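Local atomic coordinates of Alpha/beta hydrolase (Novosphingobium aromaticivorans, PDB entry 3BWX), a protein that is probably a hydrolase of the alpha/beta hydrolase fold, its natural substrate unknown, and binds calcium ions in the crystal. Residues A[73-78]-A[199-204]; A[132-137]-A[216-221]; A[141-146]-A[207-212]. The protein carries 1 engineered substitution. One frame throughout, in Å; residues are numbered along the deposited sequence.

Contact 1 of 3, residues A[73-78]-A[199-204]; sequences KDPMTY and DMKIAE. With EDO (1,2-ethanediol), chain P.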
loop_
_atom_site.group_PDB
_atom_site.type_symbol
_atom_site.label_atom_id
_atom_site.label_comp_id
_atom_site.label_asym_id
_atom_site.label_seq_id
_atom_site.Cartn_x
_atom_site.Cartn_y
_atom_site.Cartn_z
ATOM N N LYS A 73 8.768 20.094 2.808
ATOM C CA LYS A 73 9.895 21.022 2.701
ATOM C C LYS A 73 11.182 20.369 3.188
ATOM O O LYS A 73 12.244 20.657 2.666
ATOM C CB LYS A 73 9.625 22.315 3.471
ATOM C CG LYS A 73 8.604 23.219 2.801
ATOM C CD LYS A 73 8.274 24.456 3.686
ATOM N N ASP A 74 11.087 19.511 4.196
ATOM C CA ASP A 74 12.184 18.764 4.778
ATOM C C ASP A 74 12.063 17.284 4.392
ATOM O O ASP A 74 11.293 16.517 5.037
ATOM C CB ASP A 74 12.111 18.886 6.290
ATOM C CG ASP A 74 13.215 18.167 6.997
ATOM O OD1 ASP A 74 14.070 17.571 6.287
ATOM O OD2 ASP A 74 13.251 18.182 8.252
ATOM N N PRO A 75 12.819 16.889 3.350
ATOM C CA PRO A 75 12.751 15.487 2.939
ATOM C C PRO A 75 13.191 14.462 4.001
ATOM O O PRO A 75 12.964 13.295 3.806
ATOM C CB PRO A 75 13.641 15.425 1.661
ATOM C CG PRO A 75 14.057 16.731 1.372
ATOM C CD PRO A 75 13.722 17.684 2.504
HETATM N N MSE A 76 13.830 14.866 5.094
HETATM C CA MSE A 76 14.152 13.938 6.175
HETATM C C MSE A 76 12.846 13.478 6.875
HETATM O O MSE A 76 12.847 12.486 7.589
HETATM C CB MSE A 76 15.134 14.531 7.215
HETATM C CG MSE A 76 15.720 13.459 8.119
HETATM SE SE MSE A 76 17.164 14.156 9.161
HETATM C CE MSE A 76 17.244 12.724 10.507
ATOM N N THR A 77 11.715 14.152 6.665
ATOM C CA THR A 77 10.448 13.644 7.181
ATOM C C THR A 77 9.797 12.494 6.396
ATOM O O THR A 77 8.751 11.984 6.805
ATOM C CB THR A 77 9.391 14.791 7.294
ATOM O OG1 THR A 77 9.049 15.278 5.982
ATOM C CG2 THR A 77 9.895 15.860 8.181
ATOM N N TYR A 78 10.438 12.123 5.290
ATOM C CA TYR A 78 10.013 10.964 4.466
ATOM C C TYR A 78 10.552 9.688 5.125
ATOM O O TYR A 78 11.580 9.159 4.728
ATOM C CB TYR A 78 10.537 11.139 3.041
ATOM C CG TYR A 78 9.875 12.217 2.245
ATOM C CD1 TYR A 78 8.477 12.397 2.275
ATOM C CD2 TYR A 78 10.605 13.039 1.376
ATOM C CE1 TYR A 78 7.831 13.410 1.458
ATOM C CE2 TYR A 78 9.964 13.999 0.590
ATOM C CZ TYR A 78 8.597 14.206 0.651
ATOM O OH TYR A 78 7.966 15.140 -0.140
ATOM N N ASP A 199 7.335 12.624 -4.981
ATOM C CA ASP A 199 8.521 13.490 -4.831
ATOM C C ASP A 199 9.853 12.689 -4.957
ATOM O O ASP A 199 10.119 11.805 -4.148
ATOM C CB ASP A 199 8.466 14.120 -3.423
ATOM C CG ASP A 199 9.505 15.219 -3.199
ATOM O OD1 ASP A 199 10.386 15.414 -4.056
ATOM O OD2 ASP A 199 9.368 15.890 -2.160
HETATM N N MSE A 200 10.663 12.983 -5.975
HETATM C CA MSE A 200 11.935 12.329 -6.136
HETATM C C MSE A 200 12.801 12.368 -4.877
HETATM O O MSE A 200 13.537 11.403 -4.610
HETATM C CB MSE A 200 12.712 12.920 -7.324
HETATM C CG MSE A 200 12.134 12.563 -8.683
HETATM SE SE MSE A 200 11.891 10.654 -9.103
HETATM C CE MSE A 200 9.924 10.569 -9.058
ATOM N N LYS A 201 12.658 13.423 -4.068
ATOM C CA LYS A 201 13.439 13.569 -2.854
ATOM C C LYS A 201 13.195 12.479 -1.810
ATOM O O LYS A 201 13.991 12.396 -0.864
ATOM C CB LYS A 201 13.259 14.943 -2.237
ATOM C CG LYS A 201 13.834 16.011 -3.142
ATOM C CD LYS A 201 13.862 17.389 -2.515
ATOM C CE LYS A 201 14.577 18.341 -3.443
ATOM N NZ LYS A 201 14.371 19.751 -3.054
ATOM N N ILE A 202 12.129 11.678 -1.972
ATOM C CA ILE A 202 11.939 10.480 -1.202
ATOM C C ILE A 202 13.143 9.551 -1.283
ATOM O O ILE A 202 13.387 8.821 -0.355
ATOM C CB ILE A 202 10.599 9.761 -1.601
ATOM C CG1 ILE A 202 9.387 10.576 -1.128
ATOM C CG2 ILE A 202 10.546 8.328 -1.098
ATOM C CD1 ILE A 202 8.044 10.220 -1.848
ATOM N N ALA A 203 13.890 9.608 -2.373
ATOM C CA ALA A 203 15.079 8.761 -2.535
ATOM C C ALA A 203 16.277 9.162 -1.667
ATOM O O ALA A 203 17.244 8.427 -1.559
ATOM C CB ALA A 203 15.500 8.765 -4.025
ATOM N N GLU A 204 16.274 10.376 -1.136
ATOM C CA GLU A 204 17.365 10.851 -0.295
ATOM C C GLU A 204 17.410 10.006 0.960
ATOM O O GLU A 204 16.401 9.850 1.656
ATOM C CB GLU A 204 17.193 12.344 0.034
ATOM C CG GLU A 204 17.328 13.217 -1.200
ATOM C CD GLU A 204 17.123 14.718 -0.921
ATOM O OE1 GLU A 204 17.011 15.105 0.265
ATOM O OE2 GLU A 204 17.030 15.490 -1.912
HETATM C C1 EDO P . 6.752 20.552 6.143
HETATM O O1 EDO P . 6.788 20.967 4.772
HETATM C C2 EDO P . 7.420 19.200 6.371
HETATM O O2 EDO P . 8.823 19.283 6.092
HETATM O O HOH W 1 12.620 19.844 -0.408
HETATM O O HOH W 2 14.002 10.749 3.025
HETATM O O HOH W 3 12.494 8.288 2.091
#
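The first torsions of Tyr78 and Asp199 set CG of each on the side where the two groups meet: CG of Tyr78 lies anti to its own carbonyl carbon (chi1 -71°), and CG of Asp199 anti to its own backbone N (chi1 -171°). The phenol and the carboxylate come together almost perpendicular, their planes 89° apart, and Tyr78 OH donates to Asp199 OD2 at 2.6 Å, on the anti lone pair. The other oxygen of that carboxylate turns back on its own chain: Asp199 OD1 accepts from Lys201 N in an Asx turn, so each carboxylate oxygen has its own partner, OD1 the main chain and OD2 the phenol. Tyr78 OH is also hydrogen-bonded to Ala72 N, so this buried hydroxyl is gripped twice. Ile202 CG1 sits over the centre of one face of the Tyr78 ring, 3.7 Å from the centroid, a CH-pi contact.

Beside the ring, Pro75 CB packs on Lys201 CB at 3.9 Å, and Pro75 CG lies 3.5 Å from Glu204 OE1. Lys201 then runs on to the solvent side, where a water bridges its NZ to Lys73 O. A second Asx turn, Met76 N to Asp74 OD1, lies at the start of the 3-10 turn that carries Pro75. The contact thus joins two 3-10 turns, one in the loop between strand 58-61 and helix 80-94, the other between strand 194-196 and helix 219-225.

Contact 2 of 3, residues A[132-137]-A[216-221]; sequences PEVSPE and VDMWPL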
loop_
_atom_site.group_PDB
_atom_site.type_symbol
_atom_site.label_atom_id
_atom_site.label_comp_id
_atom_site.label_asym_id
_atom_site.label_seq_id
_atom_site.Cartn_x
_atom_site.Cartn_y
_atom_site.Cartn_z
ATOM N N PRO A 132 6.980 -9.791 8.636
ATOM C CA PRO A 132 7.997 -9.345 9.593
ATOM C C PRO A 132 9.418 -9.764 9.234
ATOM O O PRO A 132 10.336 -9.448 9.984
ATOM C CB PRO A 132 7.559 -10.015 10.887
ATOM C CG PRO A 132 6.835 -11.287 10.433
ATOM C CD PRO A 132 6.139 -10.877 9.180
ATOM N N GLU A 133 9.587 -10.508 8.150
ATOM C CA GLU A 133 10.904 -10.799 7.563
ATOM C C GLU A 133 10.795 -10.368 6.123
ATOM O O GLU A 133 9.910 -10.833 5.396
ATOM C CB GLU A 133 11.248 -12.293 7.627
ATOM C CG GLU A 133 11.461 -12.801 9.044
ATOM C CD GLU A 133 11.533 -14.330 9.198
ATOM O OE1 GLU A 133 10.941 -15.104 8.389
ATOM O OE2 GLU A 133 12.163 -14.759 10.195
ATOM N N VAL A 134 11.692 -9.473 5.719
ATOM C CA VAL A 134 11.699 -8.910 4.379
ATOM C C VAL A 134 12.944 -9.416 3.634
ATOM O O VAL A 134 14.056 -9.310 4.153
ATOM C CB VAL A 134 11.674 -7.390 4.475
ATOM C CG1 VAL A 134 11.646 -6.768 3.102
ATOM C CG2 VAL A 134 10.466 -6.968 5.307
ATOM N N SER A 135 12.750 -9.962 2.433
ATOM C CA SER A 135 13.824 -10.610 1.673
ATOM C C SER A 135 14.743 -9.509 1.158
ATOM O O SER A 135 14.249 -8.489 0.687
ATOM C CB SER A 135 13.275 -11.447 0.493
ATOM O OG SER A 135 12.366 -12.464 0.904
ATOM N N PRO A 136 16.075 -9.697 1.290
ATOM C CA PRO A 136 17.081 -8.695 0.898
ATOM C C PRO A 136 17.120 -8.394 -0.601
ATOM O O PRO A 136 17.410 -7.233 -0.987
ATOM C CB PRO A 136 18.394 -9.321 1.346
ATOM C CG PRO A 136 18.137 -10.789 1.367
ATOM C CD PRO A 136 16.707 -10.919 1.828
ATOM N N GLU A 137 16.825 -9.408 -1.424
ATOM C CA GLU A 137 16.699 -9.247 -2.887
ATOM C C GLU A 137 15.758 -8.101 -3.237
ATOM O O GLU A 137 16.095 -7.232 -4.025
ATOM C CB GLU A 137 16.177 -10.530 -3.547
ATOM N N VAL A 216 14.488 -3.591 14.235
ATOM C CA VAL A 216 13.804 -4.280 15.324
ATOM C C VAL A 216 13.318 -5.620 14.755
ATOM O O VAL A 216 13.016 -5.725 13.559
ATOM C CB VAL A 216 12.594 -3.433 15.836
ATOM C CG1 VAL A 216 11.374 -3.553 14.893
ATOM C CG2 VAL A 216 12.211 -3.788 17.303
ATOM N N ASP A 217 13.282 -6.640 15.600
ATOM C CA ASP A 217 12.623 -7.897 15.267
ATOM C C ASP A 217 11.158 -7.520 15.095
ATOM O O ASP A 217 10.543 -6.998 16.031
ATOM C CB ASP A 217 12.861 -8.888 16.408
ATOM C CG ASP A 217 12.055 -10.159 16.302
ATOM O OD1 ASP A 217 11.374 -10.437 15.269
ATOM O OD2 ASP A 217 12.136 -10.894 17.308
HETATM N N MSE A 218 10.618 -7.719 13.887
HETATM C CA MSE A 218 9.205 -7.377 13.622
HETATM C C MSE A 218 8.196 -8.469 13.866
HETATM O O MSE A 218 6.989 -8.217 13.776
HETATM C CB MSE A 218 9.033 -6.827 12.222
HETATM C CG MSE A 218 9.816 -5.529 12.061
HETATM SE SE MSE A 218 9.399 -4.727 10.388
HETATM C CE MSE A 218 10.261 -6.033 9.214
ATOM N N TRP A 219 8.652 -9.643 14.261
ATOM C CA TRP A 219 7.697 -10.688 14.640
ATOM C C TRP A 219 6.696 -10.251 15.728
ATOM O O TRP A 219 5.518 -10.586 15.626
ATOM C CB TRP A 219 8.441 -11.956 14.992
ATOM C CG TRP A 219 8.846 -12.690 13.770
ATOM C CD1 TRP A 219 10.097 -12.788 13.256
ATOM C CD2 TRP A 219 7.985 -13.402 12.886
ATOM N NE1 TRP A 219 10.073 -13.539 12.108
ATOM C CE2 TRP A 219 8.785 -13.936 11.862
ATOM C CE3 TRP A 219 6.623 -13.667 12.879
ATOM C CZ2 TRP A 219 8.251 -14.725 10.826
ATOM C CZ3 TRP A 219 6.086 -14.438 11.849
ATOM C CH2 TRP A 219 6.898 -14.968 10.846
ATOM N N PRO A 220 7.158 -9.518 16.760
ATOM C CA PRO A 220 6.202 -9.036 17.765
ATOM C C PRO A 220 5.111 -8.145 17.212
ATOM O O PRO A 220 3.988 -8.219 17.673
ATOM C CB PRO A 220 7.108 -8.235 18.731
ATOM C CG PRO A 220 8.416 -8.936 18.644
ATOM C CD PRO A 220 8.543 -9.215 17.165
ATOM N N LEU A 221 5.430 -7.327 16.212
ATOM C CA LEU A 221 4.436 -6.454 15.584
ATOM C C LEU A 221 3.443 -7.324 14.761
ATOM O O LEU A 221 2.230 -7.126 14.787
ATOM C CB LEU A 221 5.104 -5.403 14.695
ATOM C CG LEU A 221 6.054 -4.432 15.385
ATOM C CD1 LEU A 221 6.762 -3.618 14.316
ATOM C CD2 LEU A 221 5.304 -3.500 16.304
HETATM O O HOH W 4 12.130 -8.878 11.681
#
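The N-terminal approach to helix 219-225 packs here against the loop that leads from strand 122-128 into helix 136-145, with Pro132 and Trp219 at the centre. Pro132 CG stands over the middle of the six-membered ring of Trp219, 3.3 Å from its centroid and 8° off the normal, a close CH-pi contact. Pro132 CB rests on Met218 CB at 3.8 Å, and farther along Val134 CG2 touches Met218 CE. At the rim of the indole, Trp219 NE1 donates to Glu133 OE2 at 3.1 Å; the oxygen lies near the ring plane, while the N-H reaches it from above the carboxylate plane, the two flat groups being turned 81° apart. Glu133 OE1 is held by Thr245 OG1. Asp217 OD1 accepts from Trp219 N at 3.0 Å, a capping bond at the start of helix 219-225, and a water links Pro132 O to Met218 N. An alanine in place of Trp219 would probably leave Glu133 OE2 without its indole donor and open a gap over Pro132 CG. These contacts hold the indole in its tilt and rotation, helped by helix 243-250, which Trp219 also touches, and the glutamate, bonded through both oxygens, probably keeps its negative charge.

Contact 3 of 3, residues A[141-146]-A[207-212]; sequences RIRGYV and EAPVGA. Engineered in segment 207-212: Val210 (natural residue Ala). With CA (calcium ion), chain B.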
loop_
_atom_site.group_PDB
_atom_site.type_symbol
_atom_site.label_atom_id
_atom_site.label_comp_id
_atom_site.label_asym_id
_atom_site.label_seq_id
_atom_site.Cartn_x
_atom_site.Cartn_y
_atom_site.Cartn_z
ATOM N N ARG A 141 16.490 -4.158 -4.792
ATOM C CA ARG A 141 15.810 -3.608 -5.964
ATOM C C ARG A 141 15.195 -2.249 -5.640
ATOM O O ARG A 141 15.303 -1.319 -6.430
ATOM C CB ARG A 141 14.743 -4.576 -6.508
ATOM N N ILE A 142 14.604 -2.097 -4.455
ATOM C CA ILE A 142 13.936 -0.833 -4.120
ATOM C C ILE A 142 14.939 0.331 -4.090
ATOM O O ILE A 142 14.751 1.382 -4.737
ATOM C CB ILE A 142 13.160 -0.956 -2.792
ATOM C CG1 ILE A 142 11.952 -1.891 -3.008
ATOM C CG2 ILE A 142 12.711 0.430 -2.336
ATOM C CD1 ILE A 142 11.277 -2.413 -1.737
ATOM N N ARG A 143 16.005 0.134 -3.334
ATOM C CA ARG A 143 17.082 1.090 -3.280
ATOM C C ARG A 143 17.494 1.501 -4.703
ATOM O O ARG A 143 17.804 2.667 -4.964
ATOM C CB ARG A 143 18.280 0.477 -2.563
ATOM C CG ARG A 143 18.120 0.287 -1.077
ATOM C CD ARG A 143 19.508 0.075 -0.429
ATOM N NE ARG A 143 20.180 -1.151 -0.900
ATOM C CZ ARG A 143 19.943 -2.378 -0.426
ATOM N NH1 ARG A 143 19.050 -2.567 0.548
ATOM N NH2 ARG A 143 20.605 -3.423 -0.918
ATOM N N GLY A 144 17.483 0.540 -5.620
ATOM C CA GLY A 144 17.890 0.793 -7.002
ATOM C C GLY A 144 16.949 1.584 -7.893
ATOM O O GLY A 144 17.402 2.210 -8.857
ATOM N N TYR A 145 15.647 1.563 -7.627
ATOM C CA TYR A 145 14.706 2.198 -8.558
ATOM C C TYR A 145 14.063 3.489 -8.037
ATOM O O TYR A 145 13.647 4.339 -8.811
ATOM C CB TYR A 145 13.629 1.197 -9.009
ATOM C CG TYR A 145 12.458 1.016 -8.061
ATOM C CD1 TYR A 145 11.393 1.941 -8.024
ATOM C CD2 TYR A 145 12.393 -0.084 -7.227
ATOM C CE1 TYR A 145 10.317 1.775 -7.152
ATOM C CE2 TYR A 145 11.313 -0.263 -6.353
ATOM C CZ TYR A 145 10.281 0.665 -6.328
ATOM O OH TYR A 145 9.228 0.471 -5.470
ATOM N N VAL A 146 13.966 3.626 -6.727
ATOM C CA VAL A 146 13.304 4.795 -6.180
ATOM C C VAL A 146 14.074 6.050 -6.522
ATOM O O VAL A 146 15.288 6.095 -6.366
ATOM C CB VAL A 146 13.102 4.646 -4.657
ATOM C CG1 VAL A 146 12.641 5.942 -4.028
ATOM C CG2 VAL A 146 12.063 3.575 -4.393
ATOM N N GLU A 207 19.337 9.179 7.245
ATOM C CA GLU A 207 20.014 8.160 8.091
ATOM C C GLU A 207 20.085 6.722 7.540
ATOM O O GLU A 207 20.942 5.932 7.947
ATOM C CB GLU A 207 19.425 8.132 9.484
ATOM C CG GLU A 207 19.600 9.470 10.223
ATOM C CD GLU A 207 18.603 9.647 11.343
ATOM O OE1 GLU A 207 17.383 9.673 11.041
ATOM O OE2 GLU A 207 19.049 9.767 12.518
ATOM N N ALA A 208 19.197 6.374 6.621
ATOM C CA ALA A 208 19.184 5.000 6.074
ATOM C C ALA A 208 18.575 5.008 4.708
ATOM O O ALA A 208 17.652 5.771 4.471
ATOM C CB ALA A 208 18.384 4.074 6.977
ATOM N N PRO A 209 19.046 4.140 3.824
ATOM C CA PRO A 209 18.501 4.084 2.486
ATOM C C PRO A 209 17.007 3.871 2.493
ATOM O O PRO A 209 16.459 3.191 3.368
ATOM C CB PRO A 209 19.130 2.821 1.903
ATOM C CG PRO A 209 20.355 2.630 2.657
ATOM C CD PRO A 209 20.069 3.103 4.052
ATOM N N VAL A 210 16.369 4.398 1.467
ATOM C CA VAL A 210 14.942 4.318 1.321
ATOM C C VAL A 210 14.497 2.854 1.304
ATOM O O VAL A 210 15.142 1.988 0.729
ATOM C CB VAL A 210 14.419 5.085 0.059
ATOM C CG1 VAL A 210 14.991 4.476 -1.250
ATOM C CG2 VAL A 210 12.887 5.132 0.031
ATOM N N GLY A 211 13.392 2.599 1.976
ATOM C CA GLY A 211 12.869 1.255 2.052
ATOM C C GLY A 211 13.379 0.448 3.226
ATOM O O GLY A 211 12.898 -0.681 3.467
ATOM N N ALA A 212 14.378 0.965 3.940
ATOM C CA ALA A 212 14.985 0.217 5.040
ATOM C C ALA A 212 13.914 -0.059 6.070
ATOM O O ALA A 212 13.050 0.804 6.347
ATOM C CB ALA A 212 16.151 0.993 5.656
HETATM CA CA CA B . 15.732 7.134 4.875
HETATM O O HOH W 5 16.326 7.353 7.183
HETATM O O HOH W 6 15.178 4.794 5.232
HETATM O O HOH W 7 15.109 7.590 2.678
HETATM O O HOH W 8 14.868 9.395 5.150
HETATM O O HOH W 9 13.111 6.928 5.005
#
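Val146 and Val210 reach toward each other tip to tip. Side chains meet here through aliphatic carbons, some of which lie against a backbone carbonyl oxygen, and no hydrogen bond joins the segments. Val210 is an engineered residue, alanine in the natural protein; its chi1 of 62° turns CG1 onto Val146 CB, 3.9 Å away. Alongside, the aliphatic part of Arg143 runs in the same direction as Pro209, with Arg143 CD 3.6 Å from Pro209 CB. Backbone atoms complete the packing: Arg143 CG lies 3.9 Å from Val210 O, and Ile142 CG2 lies more loosely, 4.2 Å from Val210 O. Gly211 turns with positive phi, as the third residue of a type II turn does.

Two sets of backbone bonds shape the surfaces. Ile142 O accepts from both Tyr145 N and Val146 N where helix 136-145 ends, and Ala212 N donates to Pro209 O at 3.1 Å.

Metal coordination lies just beyond. Ala208 O binds the calcium ion at 2.4 Å, five waters and Pro205 O complete the set, and one of those waters also donates to Pro209 O. Here a helix end packs on a type II beta turn, Pro209 to Ala212, that directly follows a calcium site built from main-chain carbonyls and water.

From the N terminus, the chain passes through 73-78 before entering helix 80-94, then builds strands 99-104 and 122-128 and reaches 132-137, which leads into helix 136-145 and on to 141-146. The partners follow in the order 199-204, 207-212 and 216-221. Contact 1 closes the longest loop, and it crosses both others; contact 3 lies wholly within the span that contact 2 closes. Contact 2 lies just ahead of helix 136-145 and contact 3 at its end. Contacts 1 and 3 touch, through Ala203 CB and Val146 O among others. Together they tie the loop from strand 194-196 to helix 219-225, with that helix's start, to the loop ahead of helix 80-94 and to both ends of helix 136-145.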